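Local structure of IG hypothetical 16092 (Bacillus cereus ATCC 14579, 1YQH) at residues Q7-S13 with M46-G52; K29-V33 with R63-C68. The protein is of unknown function but, as a UPF0045 (DUF77) family member related to thiamine-binding proteins, may bind thiamine or a similar small molecule. The contacts are given in a common frame with arbitrary orientation. Numbering follows the deposited sequence.

Contact 1: residues Q7-S13 with M46-G52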
loop_
_atom_site.group_PDB
_atom_site.type_symbol
_atom_site.label_atom_id
_atom_site.label_comp_id
_atom_site.label_asym_id
_atom_site.label_seq_id
_atom_site.Cartn_x
_atom_site.Cartn_y
_atom_site.Cartn_z
ATOM N N GLN A 7 6.340 -18.949 -9.064
ATOM C CA GLN A 7 5.988 -17.580 -9.415
ATOM C C GLN A 7 5.453 -16.811 -8.217
ATOM O O GLN A 7 4.910 -17.398 -7.281
ATOM C CB GLN A 7 4.947 -17.563 -10.531
ATOM C CG GLN A 7 5.545 -17.685 -11.925
ATOM C CD GLN A 7 4.494 -17.836 -13.005
ATOM O OE1 GLN A 7 4.686 -17.390 -14.132
ATOM N NE2 GLN A 7 3.378 -18.463 -12.667
ATOM N N VAL A 8 5.637 -15.498 -8.258
ATOM C CA VAL A 8 4.900 -14.590 -7.383
ATOM C C VAL A 8 3.985 -13.761 -8.286
ATOM O O VAL A 8 4.176 -13.680 -9.515
ATOM C CB VAL A 8 5.809 -13.644 -6.511
ATOM C CG1 VAL A 8 6.784 -14.455 -5.666
ATOM C CG2 VAL A 8 6.555 -12.614 -7.363
ATOM N N THR A 9 2.973 -13.169 -7.675
ATOM C CA THR A 9 2.197 -12.122 -8.303
ATOM C C THR A 9 2.440 -10.858 -7.453
ATOM O O THR A 9 2.581 -10.943 -6.231
ATOM C CB THR A 9 0.705 -12.537 -8.380
ATOM O OG1 THR A 9 0.595 -13.731 -9.190
ATOM C CG2 THR A 9 -0.143 -11.446 -9.006
HETATM N N MSE A 10 2.523 -9.709 -8.110
HETATM C CA MSE A 10 2.895 -8.461 -7.459
HETATM C C MSE A 10 2.117 -7.335 -8.138
HETATM O O MSE A 10 1.745 -7.458 -9.308
HETATM C CB MSE A 10 4.397 -8.254 -7.666
HETATM C CG MSE A 10 5.008 -7.070 -6.968
HETATM SE SE MSE A 10 6.878 -6.953 -7.462
HETATM C CE MSE A 10 7.553 -8.620 -6.648
ATOM N N SER A 11 1.823 -6.265 -7.401
ATOM C CA SER A 11 1.444 -5.025 -8.044
ATOM C C SER A 11 2.338 -3.911 -7.558
ATOM O O SER A 11 2.937 -4.006 -6.475
ATOM C CB SER A 11 -0.037 -4.687 -7.814
ATOM O OG SER A 11 -0.293 -4.389 -6.455
ATOM N N PHE A 12 2.457 -2.863 -8.363
ATOM C CA PHE A 12 3.239 -1.717 -7.934
ATOM C C PHE A 12 2.748 -0.460 -8.604
ATOM O O PHE A 12 2.079 -0.498 -9.654
ATOM C CB PHE A 12 4.744 -1.937 -8.235
ATOM C CG PHE A 12 5.160 -1.545 -9.639
ATOM C CD1 PHE A 12 5.825 -0.333 -9.870
ATOM C CD2 PHE A 12 4.894 -2.383 -10.728
ATOM C CE1 PHE A 12 6.219 0.044 -11.154
ATOM C CE2 PHE A 12 5.287 -2.015 -12.017
ATOM C CZ PHE A 12 5.948 -0.802 -12.236
ATOM N N SER A 13 3.094 0.662 -7.996
ATOM C CA SER A 13 2.860 1.952 -8.616
ATOM C C SER A 13 3.999 2.899 -8.276
ATOM O O SER A 13 4.680 2.707 -7.263
ATOM C CB SER A 13 1.515 2.521 -8.158
ATOM O OG SER A 13 1.457 2.602 -6.749
HETATM N N MSE A 46 -4.687 2.205 -10.856
HETATM C CA MSE A 46 -3.960 2.586 -9.621
HETATM C C MSE A 46 -2.639 1.845 -9.409
HETATM O O MSE A 46 -1.759 2.345 -8.703
HETATM C CB MSE A 46 -4.842 2.359 -8.369
HETATM C CG MSE A 46 -6.202 3.109 -8.398
HETATM SE SE MSE A 46 -6.004 5.034 -8.504
HETATM C CE MSE A 46 -5.248 5.308 -6.747
ATOM N N GLU A 47 -2.529 0.657 -10.016
ATOM C CA GLU A 47 -1.408 -0.277 -9.821
ATOM C C GLU A 47 -1.194 -1.080 -11.103
ATOM O O GLU A 47 -2.152 -1.336 -11.836
ATOM C CB GLU A 47 -1.716 -1.291 -8.693
ATOM C CG GLU A 47 -2.193 -0.739 -7.344
ATOM C CD GLU A 47 -1.203 0.210 -6.669
ATOM O OE1 GLU A 47 0.026 0.120 -6.897
ATOM O OE2 GLU A 47 -1.671 1.060 -5.892
ATOM N N THR A 48 0.052 -1.485 -11.362
ATOM C CA THR A 48 0.359 -2.407 -12.463
ATOM C C THR A 48 0.656 -3.757 -11.839
ATOM O O THR A 48 1.447 -3.838 -10.881
ATOM C CB THR A 48 1.571 -1.887 -13.267
ATOM O OG1 THR A 48 1.154 -0.728 -13.993
ATOM C CG2 THR A 48 2.121 -2.943 -14.263
ATOM N N THR A 49 0.009 -4.798 -12.362
ATOM C CA THR A 49 0.185 -6.161 -11.865
ATOM C C THR A 49 1.274 -6.847 -12.686
ATOM O O THR A 49 1.294 -6.684 -13.907
ATOM C CB THR A 49 -1.124 -6.964 -12.006
ATOM O OG1 THR A 49 -2.179 -6.258 -11.342
ATOM C CG2 THR A 49 -0.966 -8.365 -11.378
ATOM N N LEU A 50 2.145 -7.598 -12.004
ATOM C CA LEU A 50 3.204 -8.415 -12.608
ATOM C C LEU A 50 3.115 -9.862 -12.130
ATOM O O LEU A 50 2.685 -10.129 -11.001
ATOM C CB LEU A 50 4.590 -7.878 -12.216
ATOM C CG LEU A 50 4.868 -6.385 -12.388
ATOM C CD1 LEU A 50 6.228 -5.997 -11.811
ATOM C CD2 LEU A 50 4.782 -5.990 -13.873
ATOM N N GLU A 51 3.541 -10.795 -12.984
ATOM C CA GLU A 51 3.628 -12.193 -12.585
ATOM C C GLU A 51 4.982 -12.722 -13.029
ATOM O O GLU A 51 5.410 -12.445 -14.138
ATOM C CB GLU A 51 2.504 -12.983 -13.261
ATOM C CG GLU A 51 2.500 -14.466 -12.951
ATOM C CD GLU A 51 1.437 -15.205 -13.748
ATOM O OE1 GLU A 51 0.256 -15.123 -13.383
ATOM O OE2 GLU A 51 1.777 -15.865 -14.744
ATOM N N GLY A 52 5.653 -13.474 -12.159
ATOM C CA GLY A 52 6.941 -14.066 -12.517
ATOM C C GLY A 52 7.831 -14.300 -11.316
ATOM O O GLY A 52 7.353 -14.440 -10.189
HETATM O O HOH W 1 1.034 -1.897 -5.172
HETATM O O HOH W 2 1.424 1.670 -12.112
#

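Contact 2: residues K29-V33 with R63-C68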
loop_
_atom_site.group_PDB
_atom_site.type_symbol
_atom_site.label_atom_id
_atom_site.label_comp_id
_atom_site.label_asym_id
_atom_site.label_seq_id
_atom_site.Cartn_x
_atom_site.Cartn_y
_atom_site.Cartn_z
ATOM N N LYS A 29 7.513 6.330 -18.756
ATOM C CA LYS A 29 8.845 5.739 -18.817
ATOM C C LYS A 29 8.972 4.569 -17.840
ATOM O O LYS A 29 9.685 3.594 -18.112
ATOM C CB LYS A 29 9.920 6.799 -18.557
ATOM C CG LYS A 29 9.942 7.940 -19.597
ATOM C CD LYS A 29 10.073 7.449 -21.040
ATOM C CE LYS A 29 11.461 6.953 -21.368
ATOM N NZ LYS A 29 11.599 6.602 -22.829
ATOM N N ALA A 30 8.276 4.661 -16.711
ATOM C CA ALA A 30 8.224 3.545 -15.767
ATOM C C ALA A 30 7.466 2.369 -16.387
ATOM O O ALA A 30 7.925 1.231 -16.323
ATOM C CB ALA A 30 7.578 3.973 -14.444
ATOM N N ILE A 31 6.320 2.638 -17.011
ATOM C CA ILE A 31 5.561 1.546 -17.643
ATOM C C ILE A 31 6.351 0.934 -18.813
ATOM O O ILE A 31 6.284 -0.277 -19.048
ATOM C CB ILE A 31 4.140 2.008 -18.048
ATOM C CG1 ILE A 31 3.349 2.468 -16.811
ATOM C CG2 ILE A 31 3.397 0.891 -18.805
ATOM C CD1 ILE A 31 3.161 1.405 -15.760
ATOM N N GLU A 32 7.132 1.756 -19.517
ATOM C CA GLU A 32 7.993 1.248 -20.594
ATOM C C GLU A 32 8.940 0.158 -20.073
ATOM O O GLU A 32 9.170 -0.862 -20.744
ATOM C CB GLU A 32 8.781 2.390 -21.231
ATOM C CG GLU A 32 9.579 1.989 -22.460
ATOM C CD GLU A 32 10.271 3.176 -23.101
ATOM O OE1 GLU A 32 9.985 3.454 -24.285
ATOM O OE2 GLU A 32 11.086 3.832 -22.417
ATOM N N VAL A 33 9.479 0.353 -18.872
ATOM C CA VAL A 33 10.340 -0.668 -18.273
ATOM C C VAL A 33 9.567 -1.989 -18.148
ATOM O O VAL A 33 10.081 -3.048 -18.519
ATOM C CB VAL A 33 10.888 -0.226 -16.901
ATOM C CG1 VAL A 33 11.601 -1.386 -16.199
ATOM C CG2 VAL A 33 11.832 0.977 -17.067
ATOM N N ARG A 63 13.919 -0.688 -11.574
ATOM C CA ARG A 63 14.279 0.009 -12.800
ATOM C C ARG A 63 13.183 0.977 -13.222
ATOM O O ARG A 63 13.479 2.010 -13.830
ATOM C CB ARG A 63 14.667 -0.975 -13.899
ATOM C CG ARG A 63 16.018 -1.608 -13.594
ATOM C CD ARG A 63 16.519 -2.477 -14.718
ATOM N NE ARG A 63 15.706 -3.670 -14.842
ATOM C CZ ARG A 63 14.865 -3.869 -15.842
ATOM N NH1 ARG A 63 14.767 -2.957 -16.791
ATOM N NH2 ARG A 63 14.138 -4.976 -15.891
ATOM N N ALA A 64 11.936 0.647 -12.866
ATOM C CA ALA A 64 10.774 1.500 -13.167
ATOM C C ALA A 64 10.889 2.791 -12.383
ATOM O O ALA A 64 10.739 3.870 -12.941
ATOM C CB ALA A 64 9.455 0.784 -12.817
ATOM N N GLN A 65 11.166 2.686 -11.081
ATOM C CA GLN A 65 11.321 3.913 -10.294
ATOM C C GLN A 65 12.546 4.727 -10.753
ATOM O O GLN A 65 12.490 5.951 -10.798
ATOM C CB GLN A 65 11.271 3.654 -8.779
ATOM C CG GLN A 65 12.499 3.103 -8.173
ATOM C CD GLN A 65 12.431 2.949 -6.639
ATOM O OE1 GLN A 65 11.446 3.299 -5.967
ATOM N NE2 GLN A 65 13.494 2.415 -6.092
ATOM N N GLN A 66 13.637 4.053 -11.139
ATOM C CA GLN A 66 14.788 4.777 -11.671
ATOM C C GLN A 66 14.442 5.453 -13.000
ATOM O O GLN A 66 14.904 6.566 -13.262
ATOM C CB GLN A 66 16.027 3.869 -11.822
ATOM C CG GLN A 66 17.266 4.609 -12.330
ATOM C CD GLN A 66 17.722 5.711 -11.401
ATOM O OE1 GLN A 66 18.034 6.825 -11.842
ATOM N NE2 GLN A 66 17.780 5.412 -10.111
ATOM N N ALA A 67 13.626 4.799 -13.828
ATOM C CA ALA A 67 13.193 5.418 -15.097
ATOM C C ALA A 67 12.480 6.755 -14.850
ATOM O O ALA A 67 12.632 7.699 -15.633
ATOM C CB ALA A 67 12.304 4.473 -15.905
ATOM N N CYS A 68 11.718 6.832 -13.763
ATOM C CA CYS A 68 11.037 8.071 -13.399
ATOM C C CYS A 68 12.047 9.196 -13.149
ATOM O O CYS A 68 11.908 10.308 -13.667
ATOM C CB CYS A 68 10.185 7.872 -12.142
ATOM S SG CYS A 68 8.737 6.825 -12.326
#

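Contact 1: residues Q7-S13 with M46-G52
Strands 8-13 and 48-52, on the first and third strands of the ferredoxin-like fold, run antiparallel, their axes approaching to 4.5 Å. Gln7 CA makes a CA-H...O contact with Gly52 O (3.5 Å). Val8 then forms a hydrogen-bonded pair with Gly52 (Val8 N to Gly52 O 2.8 Å); at the backbone angles of Gly52 a side chain would collide with Glu51 O, a strain that glycine avoids. Thr9 faces Glu51 in a non-hydrogen-bonded pair, its CG2 4.0 Å from Thr49 CG2. Met10, a selenomethionine, pairs with Leu50 (Leu50 N to Met10 O 2.7 Å) on the opposite face. Ser11 lies across from Thr49, and a water links Ser11 OG to Glu47 OE1. Phe12 pairs with Thr48 (Thr48 N to Phe12 O 2.8 Å), its CD2 4.0 Å from Leu50 CD1. Ser13 OG donates to Glu47 OE1 (2.9 Å). At Thr9 and Ser11 the face they share with Thr49 turns to the second subunit, whose Glu47 is hydrogen-bonded to Ser11 OG and whose Lys81 salt-bridges Glu47. Strands 40-43 and 75-84 flank the pair in the sheet, and helices 23-36 and 54-70 cover the face of Val8, Met10, Phe12, Thr48 and Leu50.

Contact 2: residues K29-V33 with R63-C68
Small side chains let helices 23-36 and 54-70 come together closely: the axes of their segments 29-33 and 63-68 approach to 7.7 Å, at 151° between their directions. The tightest point is Ala30 against Ala64, with CA atoms 4.2 Å apart and Ala30 CB 3.5 Å from Ala64 O. Ala30 CB also meets Cys68 SG at 3.7 Å, so this methyl settles between residues one turn apart on the facing helix. Val33 is the larger bump. Its CG2 lies 3.7 Å from Ala67 CB and its CG1 3.9 Å from Ala64 N, filling the shallow hollow left by the two alanines, while Arg63 NH1 borders it 3.6 Å from Val33 CG1. These near-antiparallel helices form the helical layer of a two-layer alpha+beta sandwich built from two beta-alpha-beta units of ferredoxin-like topology, and Ala30 and Cys68 both touch Val14 of the sheet beneath. In return, the Ala67 methyl nestles against helix 23-36, its CB 3.5 Å from Lys29 O. Lys29 turns its amine away from this seam to a salt bridge with Glu32 (Lys29 NZ to Glu32 OE2 2.8 Å), one turn along its own helix, just as Arg63 NE pairs with Asp59 on helix 54-70.

How the contacts relate
Contact 1 lies near the centre of the chain and is mostly buried, whereas contact 2 is partly buried, with Lys29 and Arg63 exposed along its border. Paired backbone amides and carbonyls hold the strands of contact 1; the helices of contact 2 meet through apolar packing, and their charges find partners within each helix. The two cross along the sequence: strand 8-17 leads to helix 23-36, and strand 48-52 to helix 54-70, so each contact joins the same two halves of the fold, one in the sheet and one in the helical layer. The layers meet directly, Phe12 CE1 lying 3.7 Å from Ala64 CB and Thr48 OG1 3.4 Å from Ile31 CD1.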